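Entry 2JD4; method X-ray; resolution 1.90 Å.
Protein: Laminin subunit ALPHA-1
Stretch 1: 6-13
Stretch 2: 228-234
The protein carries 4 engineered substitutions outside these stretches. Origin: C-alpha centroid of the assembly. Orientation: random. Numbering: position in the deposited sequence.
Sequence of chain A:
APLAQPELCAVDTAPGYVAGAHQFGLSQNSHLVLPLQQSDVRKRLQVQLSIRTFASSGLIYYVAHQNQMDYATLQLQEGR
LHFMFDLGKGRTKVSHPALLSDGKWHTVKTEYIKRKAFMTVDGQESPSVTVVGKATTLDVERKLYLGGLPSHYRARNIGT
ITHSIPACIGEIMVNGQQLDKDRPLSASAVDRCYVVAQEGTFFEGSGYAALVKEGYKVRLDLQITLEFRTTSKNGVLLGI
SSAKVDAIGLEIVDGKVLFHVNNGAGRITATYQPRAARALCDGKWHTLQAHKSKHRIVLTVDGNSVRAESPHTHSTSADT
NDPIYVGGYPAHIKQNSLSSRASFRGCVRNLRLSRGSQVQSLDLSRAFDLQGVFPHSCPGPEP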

# COMPACT_ATOMS: atom_id res chain seq x y z
N PRO A 6 34.48 3.67 -12.12
CA PRO A 6 33.10 3.89 -11.68
C PRO A 6 32.83 3.62 -10.20
O PRO A 6 33.40 2.71 -9.62
CB PRO A 6 32.28 2.99 -12.62
CG PRO A 6 33.26 1.96 -13.09
CD PRO A 6 34.53 2.73 -13.27
N GLU A 7 31.98 4.44 -9.59
CA GLU A 7 31.64 4.26 -8.19
C GLU A 7 30.47 3.29 -8.06
O GLU A 7 29.34 3.59 -8.46
CB GLU A 7 31.31 5.60 -7.53
CG GLU A 7 32.55 6.39 -7.16
CD GLU A 7 32.23 7.66 -6.41
OE1 GLU A 7 31.45 7.60 -5.43
OE2 GLU A 7 32.77 8.73 -6.78
N LEU A 8 30.76 2.11 -7.52
CA LEU A 8 29.75 1.08 -7.34
C LEU A 8 28.70 1.50 -6.32
O LEU A 8 28.99 2.27 -5.41
CB LEU A 8 30.40 -0.22 -6.87
CG LEU A 8 31.38 -0.89 -7.84
CD1 LEU A 8 31.93 -2.16 -7.19
CD2 LEU A 8 30.68 -1.23 -9.15
N CYS A 9 27.49 0.98 -6.49
CA CYS A 9 26.39 1.26 -5.58
C CYS A 9 26.30 0.12 -4.58
O CYS A 9 26.93 -0.92 -4.76
CB CYS A 9 25.07 1.34 -6.35
SG CYS A 9 24.87 2.81 -7.40
N ALA A 10 25.51 0.32 -3.52
CA ALA A 10 25.34 -0.73 -2.53
C ALA A 10 24.69 -1.93 -3.22
O ALA A 10 24.23 -1.82 -4.36
CB ALA A 10 24.46 -0.23 -1.39
N VAL A 11 24.65 -3.07 -2.54
CA VAL A 11 24.05 -4.27 -3.11
C VAL A 11 22.87 -4.78 -2.29
O VAL A 11 22.93 -4.84 -1.07
CB VAL A 11 25.09 -5.40 -3.23
CG1 VAL A 11 24.44 -6.65 -3.78
CG2 VAL A 11 26.23 -4.95 -4.12
N ASP A 12 21.79 -5.14 -2.99
CA ASP A 12 20.58 -5.66 -2.35
C ASP A 12 20.67 -7.18 -2.17
O ASP A 12 21.01 -7.90 -3.11
CB ASP A 12 19.35 -5.35 -3.21
CG ASP A 12 18.60 -4.12 -2.74
OD1 ASP A 12 19.21 -3.03 -2.70
OD2 ASP A 12 17.40 -4.24 -2.42
N THR A 13 20.36 -7.65 -0.96
CA THR A 13 20.40 -9.08 -0.67
C THR A 13 18.99 -9.66 -0.64
O THR A 13 18.25 -9.45 0.31
CB THR A 13 21.08 -9.35 0.69
OG1 THR A 13 22.44 -8.89 0.66
CG2 THR A 13 21.07 -10.85 1.00
N PHE A 228 12.74 7.46 -0.51
CA PHE A 228 13.12 6.43 -1.46
C PHE A 228 14.44 5.78 -1.08
O PHE A 228 15.26 6.37 -0.38
CB PHE A 228 13.23 7.03 -2.87
CG PHE A 228 14.44 7.91 -3.07
CD1 PHE A 228 15.68 7.34 -3.41
CD2 PHE A 228 14.36 9.29 -2.93
CE1 PHE A 228 16.81 8.15 -3.60
CE2 PHE A 228 15.48 10.11 -3.12
CZ PHE A 228 16.71 9.53 -3.45
N ARG A 229 14.64 4.55 -1.55
CA ARG A 229 15.88 3.81 -1.32
C ARG A 229 16.14 3.09 -2.63
O ARG A 229 15.21 2.57 -3.26
CB ARG A 229 15.74 2.79 -0.18
CG ARG A 229 14.84 1.59 -0.48
CD ARG A 229 14.99 0.50 0.58
NE ARG A 229 16.30 -0.16 0.54
CZ ARG A 229 16.68 -1.01 -0.40
NH1 ARG A 229 15.86 -1.33 -1.38
NH2 ARG A 229 17.90 -1.55 -0.35
N THR A 230 17.39 3.06 -3.06
CA THR A 230 17.72 2.40 -4.32
C THR A 230 19.20 2.07 -4.41
O THR A 230 20.02 2.66 -3.72
CB THR A 230 17.34 3.32 -5.52
OG1 THR A 230 17.64 2.67 -6.76
CG2 THR A 230 18.10 4.63 -5.44
N THR A 231 19.52 1.11 -5.27
CA THR A 231 20.90 0.71 -5.51
C THR A 231 21.21 0.89 -7.00
O THR A 231 22.08 0.21 -7.56
CB THR A 231 21.16 -0.76 -5.13
OG1 THR A 231 20.30 -1.63 -5.89
CG2 THR A 231 20.90 -0.97 -3.64
N SER A 232 20.47 1.80 -7.64
CA SER A 232 20.64 2.11 -9.06
C SER A 232 20.86 3.61 -9.24
O SER A 232 20.34 4.42 -8.47
CB SER A 232 19.41 1.66 -9.86
OG SER A 232 19.52 2.05 -11.22
N LYS A 233 21.61 3.98 -10.27
CA LYS A 233 21.92 5.39 -10.52
C LYS A 233 20.92 6.14 -11.39
O LYS A 233 20.98 7.36 -11.47
CB LYS A 233 23.33 5.51 -11.12
CG LYS A 233 24.39 4.71 -10.37
CD LYS A 233 25.78 4.93 -10.93
CE LYS A 233 26.32 6.29 -10.53
NZ LYS A 233 26.48 6.39 -9.06
N ASN A 234 20.02 5.42 -12.05
CA ASN A 234 19.03 6.08 -12.90
C ASN A 234 17.63 5.53 -12.70
O ASN A 234 17.42 4.32 -12.67
CB ASN A 234 19.43 5.94 -14.37
CG ASN A 234 20.80 6.51 -14.66
OD1 ASN A 234 21.81 5.80 -14.61
ND2 ASN A 234 20.86 7.80 -14.95

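The only hydrogen bonds between these two stretches come from one pair of side chains, Asp12 and Arg229. No backbone hydrogen bond links them, although Cys9 CA and Thr231 CA come within 5.5 Å. Stretch 1 has no regular helix or strand. It packs against a strand segment and the loop that follows, and the end-to-end directions of the touching parts differ by 140°.

The ion pair is the polar anchor. Arg229 is buried, and its CA-to-CB bond points sideways to stretch 1. Its long side chain, with chi1 p, chi2 t and chi3 m, brings the guanidinium to the carboxylate. Arg229 NH2 donates to Asp12 OD1 at 3.1 Å, forming a salt bridge. Two weak bonds add to it: Arg229 NH1 to Asp12 OD2 at 3.5 Å, and Arg229 NH2 to Asp12 OD2 at 3.4 Å. Asp12 OD1 sits at the edge of the guanidinium, near its plane, where the N-H groups point. The position of Asp12 OD1 is less sure in the model. Arg229 NE is hydrogen-bonded elsewhere in the structure. Arginine suits this buried site because its several N-H groups can serve different acceptors, and aspartate supplies the opposite charge.

Thr231 has the largest covered area, 84 Å². Its CA-to-CB bond points toward stretch 1, and chi1 is p. Thr231 CB lies 3.3 Å from Ala10 O, and Thr231 CG2 is 4.3 Å from Ala10 CB. The small alanine side chain thus adds a modest apolar contact to the close approach of its carbonyl.

Cys9 also points toward the other stretch. Its CB packs 3.4 Å from Thr231 O, while its SG lies 3.6 Å from Lys233 CG. Cys9 is bonded covalently to a group elsewhere in the structure, so this part of stretch 1 is tethered independently of the contact. Its short side chain fits closely against the loop.

Lys233 leaves its CA sideways, but the end of its side chain comes nearer. Its methylenes offer an apolar surface to the sulfur. Lys233 NZ reaches to 4.0 Å from Glu7 O, too far for a hydrogen bond, and is hydrogen-bonded elsewhere in the structure.

Thr230 and Ser232 point away from stretch 1. Within the stretch, the backbone Ser232 N donates to Thr230 OG1 at 3.1 Å. Leu8 and Val11 also point away and remain on the surface. The contact is small, burying 332 Å² summed over both sides.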